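Local coordinates for Non-structural maintenance of chromosomes element 1 homolog (Xenopus laevis, PDB 7DG2), which probably acts as a RING-type E3 ubiquitin ligase together with its MAGE partner, as a component of the SMC5-SMC6 complex, at residues 4-9 with 35-40; 185-190 with 203-208; 61-66 with 78-83; 116-121 with 156-161. All coordinates share one frame; numbering follows the deposited sequence.

The contacts follow one another along the chain as 1, 3, 4 and 2, each closing before the next opens. Contacts 3 and 4, and residues 35-40 of contact 1, lie in the Nse1 family region; contact 2 lies in the RING-like zinc domain. Contact 1 sits at one end of the molecule, its centre about 42 Å from that of contact 4. Contact 3 lies between, centred about 21 Å from contact 1 and about 26 Å from contact 4. Helix 6-18 starts in contact 1 and later packs on the hairpin of contact 3. The centre of contact 2 is about 22 Å from those of contacts 3 and 4. Contacts 1 and 3 also touch the MAGE subunit, and contact 3 touches Nse4.

Contact 1 (4-9 with 35-40); sequences INESHQ and ELHKVH
Glu6 and His37 meet without any direct hydrogen bond, although both side chains are polar. The methylene CB of Glu6 lies over one face of the His37 imidazole, offset toward the rim. It stands 3.8 Å from the ring centroid, a CH-pi contact. The CB of Glu6 is nearest to ND1 of the ring. Beyond CB the glutamate runs out extended, and its carboxylate plane is turned 72° from the ring plane. A water donates to OE2 of Glu6 and lies in the plane of the His37 ring at its edge. Its link to ND1 of His37 is long and weak, 3.4 Å. The other ring nitrogen, NE2 of His37, is hydrogen-bonded to Arg10.

Val39 makes the second touch. Its CG2 is 3.7 Å from OD1 of Asn5 and 3.9 Å from OG of Ser7. This methyl packs against a group that already accepts from the N of Ser7. That bond to OD1 of Asn5 is 2.9 Å long and lies in the carbonyl plane. OG of Ser7 also lies improbably close to OD1, so a bond there is doubtful. The Asn5 CG lies between its own N and carbonyl carbon (chi1 60°), turned back to the helix start. In return, N of Asn5 donates to ND1 of His8 at 3.0 Å, with the bond tilted 21° out of the imidazole plane.

Leu82 of the MAGE subunit packs on both Glu6 and His37, and Phe49 stacks on His8. Asn5 is the N-cap of helix 6-18, and with His8 it forms a capping box at the helix start, beside the turn that follows helix 23-36.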
loop_
_atom_site.group_PDB
_atom_site.type_symbol
_atom_site.label_atom_id
_atom_site.label_comp_id
_atom_site.label_asym_id
_atom_site.label_seq_id
_atom_site.Cartn_x
_atom_site.Cartn_y
_atom_site.Cartn_z
ATOM N N ILE A 4 19.622 12.221 -6.849
ATOM C CA ILE A 4 18.750 11.345 -6.083
ATOM C C ILE A 4 19.548 10.111 -5.670
ATOM O O ILE A 4 20.296 9.532 -6.469
ATOM C CB ILE A 4 17.494 11.021 -6.913
ATOM C CG1 ILE A 4 16.411 10.387 -6.060
ATOM C CG2 ILE A 4 17.818 10.131 -8.127
ATOM C CD1 ILE A 4 15.068 10.312 -6.788
ATOM N N ASN A 5 19.450 9.739 -4.397
ATOM C CA ASN A 5 20.229 8.611 -3.894
ATOM C C ASN A 5 19.329 7.746 -3.017
ATOM O O ASN A 5 18.115 7.967 -2.923
ATOM C CB ASN A 5 21.492 9.096 -3.163
ATOM C CG ASN A 5 21.186 9.991 -1.976
ATOM O OD1 ASN A 5 20.404 9.641 -1.085
ATOM N ND2 ASN A 5 21.807 11.170 -1.956
ATOM N N GLU A 6 19.943 6.751 -2.374
ATOM C CA GLU A 6 19.181 5.764 -1.618
ATOM C C GLU A 6 18.443 6.373 -0.425
ATOM O O GLU A 6 17.423 5.828 0.002
ATOM C CB GLU A 6 20.107 4.635 -1.171
ATOM C CG GLU A 6 20.429 3.689 -2.323
ATOM C CD GLU A 6 21.673 2.861 -2.103
ATOM O OE1 GLU A 6 22.593 2.953 -2.944
ATOM O OE2 GLU A 6 21.729 2.118 -1.099
ATOM N N SER A 7 18.922 7.489 0.138
ATOM C CA SER A 7 18.156 8.127 1.208
ATOM C C SER A 7 16.803 8.617 0.696
ATOM O O SER A 7 15.771 8.408 1.349
ATOM C CB SER A 7 18.958 9.278 1.833
ATOM O OG SER A 7 19.114 10.358 0.919
ATOM N N HIS A 8 16.779 9.248 -0.486
ATOM C CA HIS A 8 15.513 9.646 -1.100
ATOM C C HIS A 8 14.642 8.434 -1.411
ATOM O O HIS A 8 13.416 8.477 -1.234
ATOM C CB HIS A 8 15.751 10.420 -2.393
ATOM C CG HIS A 8 16.632 11.621 -2.236
ATOM N ND1 HIS A 8 17.984 11.590 -2.510
ATOM C CD2 HIS A 8 16.348 12.895 -1.871
ATOM C CE1 HIS A 8 18.501 12.789 -2.298
ATOM N NE2 HIS A 8 17.532 13.599 -1.909
ATOM N N GLN A 9 15.250 7.367 -1.932
ATOM C CA GLN A 9 14.467 6.183 -2.275
ATOM C C GLN A 9 13.833 5.587 -1.028
ATOM O O GLN A 9 12.662 5.173 -1.046
ATOM C CB GLN A 9 15.351 5.155 -2.984
ATOM C CG GLN A 9 15.986 5.662 -4.285
ATOM C CD GLN A 9 17.093 4.766 -4.784
ATOM O OE1 GLN A 9 17.429 3.764 -4.150
ATOM N NE2 GLN A 9 17.690 5.133 -5.922
ATOM N N GLU A 35 20.672 8.524 7.833
ATOM C CA GLU A 35 21.567 7.686 8.624
ATOM C C GLU A 35 21.680 6.281 8.042
ATOM O O GLU A 35 22.780 5.716 7.984
ATOM C CB GLU A 35 21.079 7.646 10.069
ATOM C CG GLU A 35 21.140 9.004 10.726
ATOM C CD GLU A 35 20.455 9.030 12.067
ATOM O OE1 GLU A 35 19.690 8.086 12.355
ATOM O OE2 GLU A 35 20.683 9.995 12.831
ATOM N N LEU A 36 20.560 5.716 7.578
ATOM C CA LEU A 36 20.561 4.366 7.012
ATOM C C LEU A 36 21.412 4.244 5.756
ATOM O O LEU A 36 21.793 3.126 5.387
ATOM C CB LEU A 36 19.129 3.924 6.679
ATOM C CG LEU A 36 18.273 3.371 7.823
ATOM C CD1 LEU A 36 16.825 3.169 7.379
ATOM C CD2 LEU A 36 18.871 2.063 8.331
ATOM N N HIS A 37 21.699 5.350 5.068
ATOM C CA HIS A 37 22.378 5.266 3.781
ATOM C C HIS A 37 23.616 6.154 3.720
ATOM O O HIS A 37 24.114 6.437 2.627
ATOM C CB HIS A 37 21.398 5.589 2.653
ATOM C CG HIS A 37 20.296 4.581 2.538
ATOM N ND1 HIS A 37 20.491 3.331 1.991
ATOM C CD2 HIS A 37 19.004 4.617 2.944
ATOM C CE1 HIS A 37 19.360 2.648 2.042
ATOM N NE2 HIS A 37 18.441 3.406 2.613
ATOM N N LYS A 38 24.123 6.574 4.879
ATOM C CA LYS A 38 25.420 7.251 4.979
ATOM C C LYS A 38 25.434 8.552 4.186
ATOM O O LYS A 38 26.432 8.906 3.557
ATOM C CB LYS A 38 26.560 6.330 4.533
ATOM C CG LYS A 38 26.535 4.959 5.208
ATOM C CD LYS A 38 26.270 5.090 6.699
ATOM C CE LYS A 38 26.105 3.730 7.374
ATOM N NZ LYS A 38 27.389 3.174 7.889
ATOM N N VAL A 39 24.310 9.263 4.211
ATOM C CA VAL A 39 24.178 10.583 3.607
ATOM C C VAL A 39 24.226 11.600 4.737
ATOM O O VAL A 39 23.575 11.410 5.772
ATOM C CB VAL A 39 22.856 10.703 2.824
ATOM C CG1 VAL A 39 22.574 12.153 2.445
ATOM C CG2 VAL A 39 22.885 9.815 1.594
ATOM N N HIS A 40 24.990 12.677 4.557
ATOM C CA HIS A 40 25.099 13.659 5.633
ATOM C C HIS A 40 23.735 14.271 5.923
ATOM O O HIS A 40 23.127 14.889 5.046
ATOM C CB HIS A 40 26.104 14.750 5.268
ATOM C CG HIS A 40 26.383 15.703 6.390
ATOM N ND1 HIS A 40 27.600 15.759 7.037
ATOM C CD2 HIS A 40 25.591 16.619 6.999
ATOM C CE1 HIS A 40 27.549 16.675 7.988
ATOM N NE2 HIS A 40 26.341 17.211 7.987
HETATM O O HOH W 1 23.706 2.717 1.166
#

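Contact 2 (185-190 with 203-208); sequences NVCRKV and PLHLQC. With ZN (zinc ion), chain G.
Cys187, His205 and Cys208 bind one zinc ion from the two segments. The metal is 2.2 Å from SG of Cys187, 2.1 Å from ND1 of His205 and 2.4 Å from SG of Cys208. Cys184 supplies the fourth ligand, so three cysteines and one histidine complete the site. It is one of the two zinc sites of the predicted atypical RING-type zinc finger. Cys187 and Cys184 form its CxxC half. His205 lies just before helix 206-212 and Cys208 within it.

The histidine is gripped at both nitrogens. While ND1 holds the metal, NE2 of His205 donates to O of Val190 at 2.8 Å. That oxygen is near the ring plane, at its edge. The bond is bent, with an N-H...O angle of 138°, and the donor is tilted 34° from the carbonyl plane of Val190. This second-shell bond helps fix the rotation of the imidazole and may make ND1 a somewhat stronger donor to zinc. SG of Cys187 also sits at the ring edge, as expected for two ligands of one metal. A weak bond from N of Lys189 reaches the same sulfur.

One backbone bond, from N of Asn185 to O of Pro203, joins the segments at 3.0 Å. Around it the packing is apolar. CD2 of Leu204 lies 3.6 Å from CG2 of Val186, and these two side chains cross at about a right angle. The same methyl touches CB of Asn185. CB of Val186 also rests 4.0 Å from CB of Cys208.

Lys189 and Val190 lie against helix 163-176, where Glu170 accepts from N of Val190. Leu204 bonds through its backbone to Gln195, pairing strand 203-204 with strand 195-196.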
loop_
_atom_site.group_PDB
_atom_site.type_symbol
_atom_site.label_atom_id
_atom_site.label_comp_id
_atom_site.label_asym_id
_atom_site.label_seq_id
_atom_site.Cartn_x
_atom_site.Cartn_y
_atom_site.Cartn_z
ATOM N N ASN A 185 -13.365 31.382 2.318
ATOM C CA ASN A 185 -13.314 32.767 1.871
ATOM C C ASN A 185 -11.963 33.411 2.157
ATOM O O ASN A 185 -11.610 34.393 1.494
ATOM C CB ASN A 185 -14.444 33.574 2.520
ATOM C CG ASN A 185 -14.664 34.919 1.848
ATOM O OD1 ASN A 185 -15.175 34.991 0.727
ATOM N ND2 ASN A 185 -14.289 35.993 2.535
ATOM N N VAL A 186 -11.191 32.856 3.088
ATOM C CA VAL A 186 -9.898 33.425 3.468
ATOM C C VAL A 186 -8.758 32.837 2.642
ATOM O O VAL A 186 -7.965 33.574 2.049
ATOM C CB VAL A 186 -9.663 33.225 4.980
ATOM C CG1 VAL A 186 -8.194 33.419 5.332
ATOM C CG2 VAL A 186 -10.521 34.186 5.774
ATOM N N CYS A 187 -8.627 31.510 2.584
ATOM C CA CYS A 187 -7.487 30.910 1.898
ATOM C C CYS A 187 -7.816 30.400 0.502
ATOM O O CYS A 187 -6.892 30.038 -0.234
ATOM C CB CYS A 187 -6.903 29.764 2.731
ATOM S SG CYS A 187 -7.987 28.317 2.851
ATOM N N ARG A 188 -9.100 30.353 0.130
ATOM C CA ARG A 188 -9.571 29.972 -1.202
ATOM C C ARG A 188 -9.296 28.506 -1.537
ATOM O O ARG A 188 -9.233 28.138 -2.712
ATOM C CB ARG A 188 -8.981 30.886 -2.281
ATOM C CG ARG A 188 -9.205 32.375 -2.026
ATOM C CD ARG A 188 -10.660 32.756 -2.226
ATOM N NE ARG A 188 -11.163 32.276 -3.510
ATOM C CZ ARG A 188 -11.028 32.929 -4.662
ATOM N NH1 ARG A 188 -11.517 32.410 -5.782
ATOM N NH2 ARG A 188 -10.404 34.101 -4.698
ATOM N N LYS A 189 -9.143 27.654 -0.532
ATOM C CA LYS A 189 -9.009 26.218 -0.737
ATOM C C LYS A 189 -10.281 25.506 -0.294
ATOM O O LYS A 189 -11.081 26.041 0.476
ATOM C CB LYS A 189 -7.807 25.660 0.030
ATOM C CG LYS A 189 -6.478 26.271 -0.376
ATOM C CD LYS A 189 -5.362 25.827 0.553
ATOM C CE LYS A 189 -4.011 26.239 -0.004
ATOM N NZ LYS A 189 -3.845 25.729 -1.395
ATOM N N VAL A 190 -10.459 24.283 -0.804
ATOM C CA VAL A 190 -11.611 23.472 -0.426
ATOM C C VAL A 190 -11.675 23.333 1.086
ATOM O O VAL A 190 -10.657 23.119 1.757
ATOM C CB VAL A 190 -11.542 22.090 -1.099
ATOM C CG1 VAL A 190 -12.548 21.127 -0.478
ATOM C CG2 VAL A 190 -11.784 22.218 -2.596
ATOM N N PRO A 203 -18.185 29.897 3.584
ATOM C CA PRO A 203 -17.466 29.061 4.549
ATOM C C PRO A 203 -16.098 29.613 4.908
ATOM O O PRO A 203 -15.451 30.275 4.088
ATOM C CB PRO A 203 -17.340 27.732 3.794
ATOM C CG PRO A 203 -17.141 28.168 2.366
ATOM C CD PRO A 203 -17.902 29.484 2.194
ATOM N N LEU A 204 -15.645 29.338 6.132
ATOM C CA LEU A 204 -14.251 29.516 6.515
ATOM C C LEU A 204 -13.759 28.231 7.164
ATOM O O LEU A 204 -14.498 27.607 7.926
ATOM C CB LEU A 204 -14.068 30.680 7.499
ATOM C CG LEU A 204 -14.207 32.102 6.957
ATOM C CD1 LEU A 204 -13.650 33.103 7.970
ATOM C CD2 LEU A 204 -13.491 32.219 5.630
ATOM N N HIS A 205 -12.520 27.835 6.866
ATOM C CA HIS A 205 -11.882 26.797 7.669
ATOM C C HIS A 205 -11.865 27.221 9.131
ATOM O O HIS A 205 -11.780 28.410 9.449
ATOM C CB HIS A 205 -10.442 26.543 7.224
ATOM C CG HIS A 205 -10.311 25.836 5.914
ATOM N ND1 HIS A 205 -9.771 26.442 4.799
ATOM C CD2 HIS A 205 -10.619 24.568 5.546
ATOM C CE1 HIS A 205 -9.762 25.580 3.795
ATOM N NE2 HIS A 205 -10.274 24.437 4.223
ATOM N N LEU A 206 -11.930 26.235 10.028
ATOM C CA LEU A 206 -11.902 26.554 11.453
ATOM C C LEU A 206 -10.612 27.267 11.832
ATOM O O LEU A 206 -10.634 28.232 12.607
ATOM C CB LEU A 206 -12.094 25.288 12.290
ATOM C CG LEU A 206 -13.505 25.141 12.869
ATOM C CD1 LEU A 206 -14.514 24.834 11.766
ATOM C CD2 LEU A 206 -13.557 24.081 13.970
ATOM N N GLN A 207 -9.478 26.821 11.282
ATOM C CA GLN A 207 -8.222 27.520 11.535
ATOM C C GLN A 207 -8.212 28.903 10.901
ATOM O O GLN A 207 -7.630 29.838 11.461
ATOM C CB GLN A 207 -7.037 26.701 11.021
ATOM C CG GLN A 207 -6.294 25.929 12.102
ATOM C CD GLN A 207 -6.718 24.473 12.177
ATOM O OE1 GLN A 207 -6.762 23.771 11.156
ATOM N NE2 GLN A 207 -7.038 24.009 13.384
ATOM N N CYS A 208 -8.847 29.057 9.739
ATOM C CA CYS A 208 -8.861 30.364 9.097
ATOM C C CYS A 208 -9.789 31.333 9.817
ATOM O O CYS A 208 -9.525 32.540 9.833
ATOM C CB CYS A 208 -9.252 30.219 7.629
ATOM S SG CYS A 208 -8.045 29.291 6.657
HETATM ZN ZN ZN G . -9.153 28.481 4.734
#

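Contact 3 (61-66 with 78-83); sequences FMTIEK and ALVNRV
Arg82 reaches back across the hairpin toward Thr63 and Glu65. Its CB lies 3.6 Å from O of Phe61. CG comes 4.1 Å from CG2 of Thr63. The chain then bends at chi2 (-68°), which sets CD off the straight path. NE donates to a water at 2.9 Å, and this water donates in turn to OE2 of Glu65. The charged ends stay beyond salt-bridge range, with NH2 of Arg82 4.4 Å from OE2 of Glu65. CG2 of Val80 sits 3.6 Å above the guanidinium plane, over its centre. At the tip, NH2 bonds to O of Met167 and NH1 to O of Glu168, both in helix 163-176. Those two carbonyls, together with the water, hold the guanidinium in place.

The backbones pair with regular bonds: Thr63 with Val80 and Glu65 with Ala78, each in both directions. N of Arg82 adds a last one to O of Phe61.

Between the bonded pairs, Ile64 and Leu79 project to the same face as Met62. CE of Met62 touches CD2 of Leu79 at 4.0 Å. Helices 6-18 and 46-57 pack on this face, and so does Phe68 of Nse4. The opposite face carries Thr63 and Val80, whose side chains run side by side.

At the open end, CG2 of Val83 stands over the centre of the Phe61 ring, 4.2 Å from its centroid. ND2 of Asn81 is shared between O of Val83 and O of Leu72 of Nse4. This is an antiparallel beta hairpin, strands 62-68 and 75-81, in which strand 75-81 is the middle of a three-stranded sheet.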
loop_
_atom_site.group_PDB
_atom_site.type_symbol
_atom_site.label_atom_id
_atom_site.label_comp_id
_atom_site.label_asym_id
_atom_site.label_seq_id
_atom_site.Cartn_x
_atom_site.Cartn_y
_atom_site.Cartn_z
ATOM N N PHE A 61 3.549 11.797 -13.079
ATOM C CA PHE A 61 2.292 12.337 -12.556
ATOM C C PHE A 61 2.068 11.923 -11.108
ATOM O O PHE A 61 0.965 11.549 -10.705
ATOM C CB PHE A 61 1.116 11.920 -13.437
ATOM C CG PHE A 61 1.261 12.389 -14.853
ATOM C CD1 PHE A 61 1.111 13.730 -15.165
ATOM C CD2 PHE A 61 1.566 11.500 -15.862
ATOM C CE1 PHE A 61 1.254 14.172 -16.471
ATOM C CE2 PHE A 61 1.707 11.938 -17.174
ATOM C CZ PHE A 61 1.554 13.267 -17.475
ATOM N N MET A 62 3.144 11.980 -10.326
ATOM C CA MET A 62 3.139 11.741 -8.895
ATOM C C MET A 62 3.822 12.931 -8.225
ATOM O O MET A 62 4.713 13.552 -8.809
ATOM C CB MET A 62 3.890 10.434 -8.551
ATOM C CG MET A 62 3.327 9.204 -9.272
ATOM S SD MET A 62 4.452 7.796 -9.113
ATOM C CE MET A 62 4.539 7.695 -7.349
ATOM N N THR A 63 3.384 13.272 -7.014
ATOM C CA THR A 63 4.099 14.316 -6.289
ATOM C C THR A 63 3.917 14.113 -4.794
ATOM O O THR A 63 2.958 13.479 -4.343
ATOM C CB THR A 63 3.636 15.722 -6.722
ATOM O OG1 THR A 63 4.620 16.688 -6.322
ATOM C CG2 THR A 63 2.311 16.086 -6.096
ATOM N N ILE A 64 4.871 14.624 -4.026
ATOM C CA ILE A 64 4.764 14.650 -2.573
ATOM C C ILE A 64 4.249 16.033 -2.207
ATOM O O ILE A 64 4.986 17.023 -2.300
ATOM C CB ILE A 64 6.107 14.349 -1.895
ATOM C CG1 ILE A 64 6.587 12.945 -2.266
ATOM C CG2 ILE A 64 5.959 14.491 -0.375
ATOM C CD1 ILE A 64 8.068 12.668 -1.900
ATOM N N GLU A 65 2.970 16.106 -1.837
ATOM C CA GLU A 65 2.301 17.352 -1.500
ATOM C C GLU A 65 2.342 17.594 0.001
ATOM O O GLU A 65 2.471 16.663 0.792
ATOM C CB GLU A 65 0.843 17.317 -1.972
ATOM C CG GLU A 65 0.624 17.891 -3.348
ATOM C CD GLU A 65 0.621 19.415 -3.345
ATOM O OE1 GLU A 65 1.130 20.020 -2.377
ATOM O OE2 GLU A 65 0.096 20.010 -4.305
ATOM N N LYS A 66 2.224 18.867 0.390
ATOM C CA LYS A 66 2.061 19.260 1.785
ATOM C C LYS A 66 0.685 19.883 1.989
ATOM O O LYS A 66 0.192 20.615 1.124
ATOM C CB LYS A 66 3.114 20.284 2.223
ATOM C CG LYS A 66 4.536 19.829 2.137
ATOM C CD LYS A 66 5.458 20.906 2.721
ATOM C CE LYS A 66 5.029 21.298 4.130
ATOM N NZ LYS A 66 5.849 22.414 4.693
ATOM N N ALA A 78 1.898 13.953 1.708
ATOM C CA ALA A 78 1.232 12.819 1.076
ATOM C C ALA A 78 1.763 12.601 -0.333
ATOM O O ALA A 78 2.001 13.561 -1.071
ATOM C CB ALA A 78 -0.287 13.013 1.015
ATOM N N LEU A 79 1.924 11.330 -0.706
ATOM C CA LEU A 79 2.263 10.949 -2.072
ATOM C C LEU A 79 0.954 10.826 -2.843
ATOM O O LEU A 79 0.135 9.950 -2.541
ATOM C CB LEU A 79 3.035 9.629 -2.091
ATOM C CG LEU A 79 3.410 9.141 -3.497
ATOM C CD1 LEU A 79 4.377 10.133 -4.181
ATOM C CD2 LEU A 79 4.046 7.750 -3.410
ATOM N N VAL A 80 0.742 11.710 -3.815
ATOM C CA VAL A 80 -0.545 11.782 -4.497
ATOM C C VAL A 80 -0.359 11.570 -5.995
ATOM O O VAL A 80 0.676 11.898 -6.583
ATOM C CB VAL A 80 -1.274 13.122 -4.212
ATOM C CG1 VAL A 80 -1.564 13.241 -2.727
ATOM C CG2 VAL A 80 -0.465 14.317 -4.685
ATOM N N ASN A 81 -1.383 10.987 -6.604
ATOM C CA ASN A 81 -1.460 10.872 -8.043
ATOM C C ASN A 81 -2.002 12.167 -8.636
ATOM O O ASN A 81 -2.804 12.868 -8.016
ATOM C CB ASN A 81 -2.358 9.699 -8.415
ATOM C CG ASN A 81 -2.493 9.538 -9.895
ATOM O OD1 ASN A 81 -1.504 9.611 -10.619
ATOM N ND2 ASN A 81 -3.721 9.344 -10.367
ATOM N N ARG A 82 -1.556 12.491 -9.847
ATOM C CA ARG A 82 -1.893 13.787 -10.423
ATOM C C ARG A 82 -2.451 13.684 -11.840
ATOM O O ARG A 82 -2.529 14.703 -12.534
ATOM C CB ARG A 82 -0.671 14.713 -10.376
ATOM C CG ARG A 82 -0.500 15.402 -9.000
ATOM C CD ARG A 82 -1.648 16.397 -8.815
ATOM N NE ARG A 82 -1.883 16.908 -7.458
ATOM C CZ ARG A 82 -2.785 16.409 -6.607
ATOM N NH1 ARG A 82 -3.520 15.346 -6.943
ATOM N NH2 ARG A 82 -2.959 16.980 -5.413
ATOM N N VAL A 83 -2.871 12.499 -12.288
ATOM C CA VAL A 83 -3.401 12.360 -13.642
ATOM C C VAL A 83 -4.563 11.375 -13.662
ATOM O O VAL A 83 -4.631 10.429 -12.870
ATOM C CB VAL A 83 -2.300 11.933 -14.647
ATOM C CG1 VAL A 83 -1.912 10.479 -14.430
ATOM C CG2 VAL A 83 -2.751 12.175 -16.081
HETATM O O HOH W 2 0.113 18.923 -7.014
#

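Contact 4 (116-121 with 156-161); sequences FATSIS and NGEYTL
Ala117 and Tyr159 form a hydrogen-bonded antiparallel pair. N of Ala117 donates to O of Tyr159 at 2.8 Å, and N of Tyr159 returns a bond of the same length to O of Ala117. Next along, O of Gly157 takes two donors from Ser119. The bond from OG is 3.0 Å; the one from the backbone N is weak, with an angle of 126°. The Ser119 OG also lies at the edge of the Tyr159 ring.

At the other end the contact is mainly a CH-pi one. CB of Thr160 sits over the face of the Phe116 ring, 3.7 Å from its centroid and offset toward the rim. Its CG2 reaches CE2 of the ring at 3.6 Å. The Thr160 OG1 bonds to O of Gly115.

Thr118 caps helix 119-128. Its OG1 accepts from N of Ser121 at 3.2 Å, while OG of Ser121 donates to O of Thr118. Ile109 of helix 96-111 packs on Ala117 and Thr160. Leu143 and Val147 of helix 136-148 touch Tyr159. Strand 117-118 pairs with strand 158-161 of a hairpin, consistent with the small sheet of a winged-helix domain.

Paired backbone bonds thus fix the strand register, and the hydroxyls of Thr118, Ser119 and Ser121 satisfy polar backbone groups where strand turns into helix.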
loop_
_atom_site.group_PDB
_atom_site.type_symbol
_atom_site.label_atom_id
_atom_site.label_comp_id
_atom_site.label_asym_id
_atom_site.label_seq_id
_atom_site.Cartn_x
_atom_site.Cartn_y
_atom_site.Cartn_z
ATOM N N PHE A 116 -19.530 15.683 7.743
ATOM C CA PHE A 116 -19.570 14.256 8.041
ATOM C C PHE A 116 -20.821 13.616 7.446
ATOM O O PHE A 116 -21.870 14.259 7.335
ATOM C CB PHE A 116 -19.532 14.005 9.546
ATOM C CG PHE A 116 -18.178 14.244 10.168
ATOM C CD1 PHE A 116 -17.750 15.532 10.451
ATOM C CD2 PHE A 116 -17.346 13.175 10.477
ATOM C CE1 PHE A 116 -16.498 15.757 11.029
ATOM C CE2 PHE A 116 -16.086 13.396 11.054
ATOM C CZ PHE A 116 -15.674 14.680 11.326
ATOM N N ALA A 117 -20.700 12.342 7.058
ATOM C CA ALA A 117 -21.844 11.509 6.693
ATOM C C ALA A 117 -22.051 10.450 7.769
ATOM O O ALA A 117 -21.084 9.950 8.346
ATOM C CB ALA A 117 -21.629 10.840 5.329
ATOM N N THR A 118 -23.307 10.136 8.080
ATOM C CA THR A 118 -23.584 9.129 9.097
ATOM C C THR A 118 -23.654 7.743 8.468
ATOM O O THR A 118 -23.829 7.600 7.263
ATOM C CB THR A 118 -24.912 9.407 9.787
ATOM O OG1 THR A 118 -25.936 9.357 8.784
ATOM C CG2 THR A 118 -24.917 10.788 10.419
ATOM N N SER A 119 -23.550 6.712 9.310
ATOM C CA SER A 119 -23.696 5.342 8.813
ATOM C C SER A 119 -25.021 5.131 8.085
ATOM O O SER A 119 -25.057 4.518 7.010
ATOM C CB SER A 119 -23.569 4.338 9.959
ATOM O OG SER A 119 -22.238 4.305 10.450
ATOM N N ILE A 120 -26.125 5.622 8.647
ATOM C CA ILE A 120 -27.412 5.418 7.985
ATOM C C ILE A 120 -27.434 6.111 6.628
ATOM O O ILE A 120 -27.973 5.578 5.652
ATOM C CB ILE A 120 -28.563 5.898 8.896
ATOM C CG1 ILE A 120 -28.804 4.863 10.001
ATOM C CG2 ILE A 120 -29.842 6.115 8.067
ATOM C CD1 ILE A 120 -29.853 5.285 11.045
ATOM N N SER A 121 -26.853 7.313 6.538
ATOM C CA SER A 121 -26.876 8.016 5.259
ATOM C C SER A 121 -26.098 7.231 4.202
ATOM O O SER A 121 -26.528 7.153 3.049
ATOM C CB SER A 121 -26.346 9.453 5.407
ATOM O OG SER A 121 -24.927 9.516 5.456
ATOM N N ASN A 156 -17.241 7.387 15.588
ATOM C CA ASN A 156 -18.554 7.070 16.159
ATOM C C ASN A 156 -19.588 6.801 15.070
ATOM O O ASN A 156 -20.750 7.189 15.187
ATOM C CB ASN A 156 -19.037 8.189 17.085
ATOM C CG ASN A 156 -18.106 8.419 18.256
ATOM O OD1 ASN A 156 -17.591 7.467 18.847
ATOM N ND2 ASN A 156 -17.877 9.687 18.594
ATOM N N GLY A 157 -19.164 6.140 13.998
ATOM C CA GLY A 157 -20.088 5.877 12.913
ATOM C C GLY A 157 -20.377 7.066 12.028
ATOM O O GLY A 157 -21.346 7.035 11.271
ATOM N N GLU A 158 -19.575 8.124 12.106
ATOM C CA GLU A 158 -19.657 9.231 11.164
ATOM C C GLU A 158 -18.324 9.348 10.442
ATOM O O GLU A 158 -17.274 9.031 11.005
ATOM C CB GLU A 158 -20.017 10.550 11.862
ATOM C CG GLU A 158 -21.291 10.415 12.678
ATOM C CD GLU A 158 -21.875 11.742 13.130
ATOM O OE1 GLU A 158 -21.704 12.752 12.416
ATOM O OE2 GLU A 158 -22.512 11.765 14.203
ATOM N N TYR A 159 -18.384 9.777 9.188
ATOM C CA TYR A 159 -17.231 9.728 8.298
ATOM C C TYR A 159 -17.018 11.068 7.622
ATOM O O TYR A 159 -17.966 11.684 7.134
ATOM C CB TYR A 159 -17.425 8.653 7.224
ATOM C CG TYR A 159 -17.554 7.276 7.815
ATOM C CD1 TYR A 159 -18.795 6.791 8.237
ATOM C CD2 TYR A 159 -16.434 6.469 7.991
ATOM C CE1 TYR A 159 -18.910 5.553 8.802
ATOM C CE2 TYR A 159 -16.548 5.209 8.556
ATOM C CZ TYR A 159 -17.791 4.765 8.959
ATOM O OH TYR A 159 -17.942 3.521 9.520
ATOM N N THR A 160 -15.759 11.501 7.561
ATOM C CA THR A 160 -15.391 12.631 6.727
ATOM C C THR A 160 -14.220 12.206 5.841
ATOM O O THR A 160 -13.688 11.098 5.968
ATOM C CB THR A 160 -15.049 13.874 7.579
ATOM O OG1 THR A 160 -14.930 15.031 6.732
ATOM C CG2 THR A 160 -13.748 13.655 8.340
ATOM N N LEU A 161 -13.845 13.075 4.913
ATOM C CA LEU A 161 -12.696 12.794 4.062
ATOM C C LEU A 161 -11.415 12.893 4.877
ATOM O O LEU A 161 -11.251 13.810 5.684
ATOM C CB LEU A 161 -12.630 13.783 2.898
ATOM C CG LEU A 161 -13.800 13.830 1.931
ATOM C CD1 LEU A 161 -13.458 14.770 0.794
ATOM C CD2 LEU A 161 -14.114 12.439 1.411
#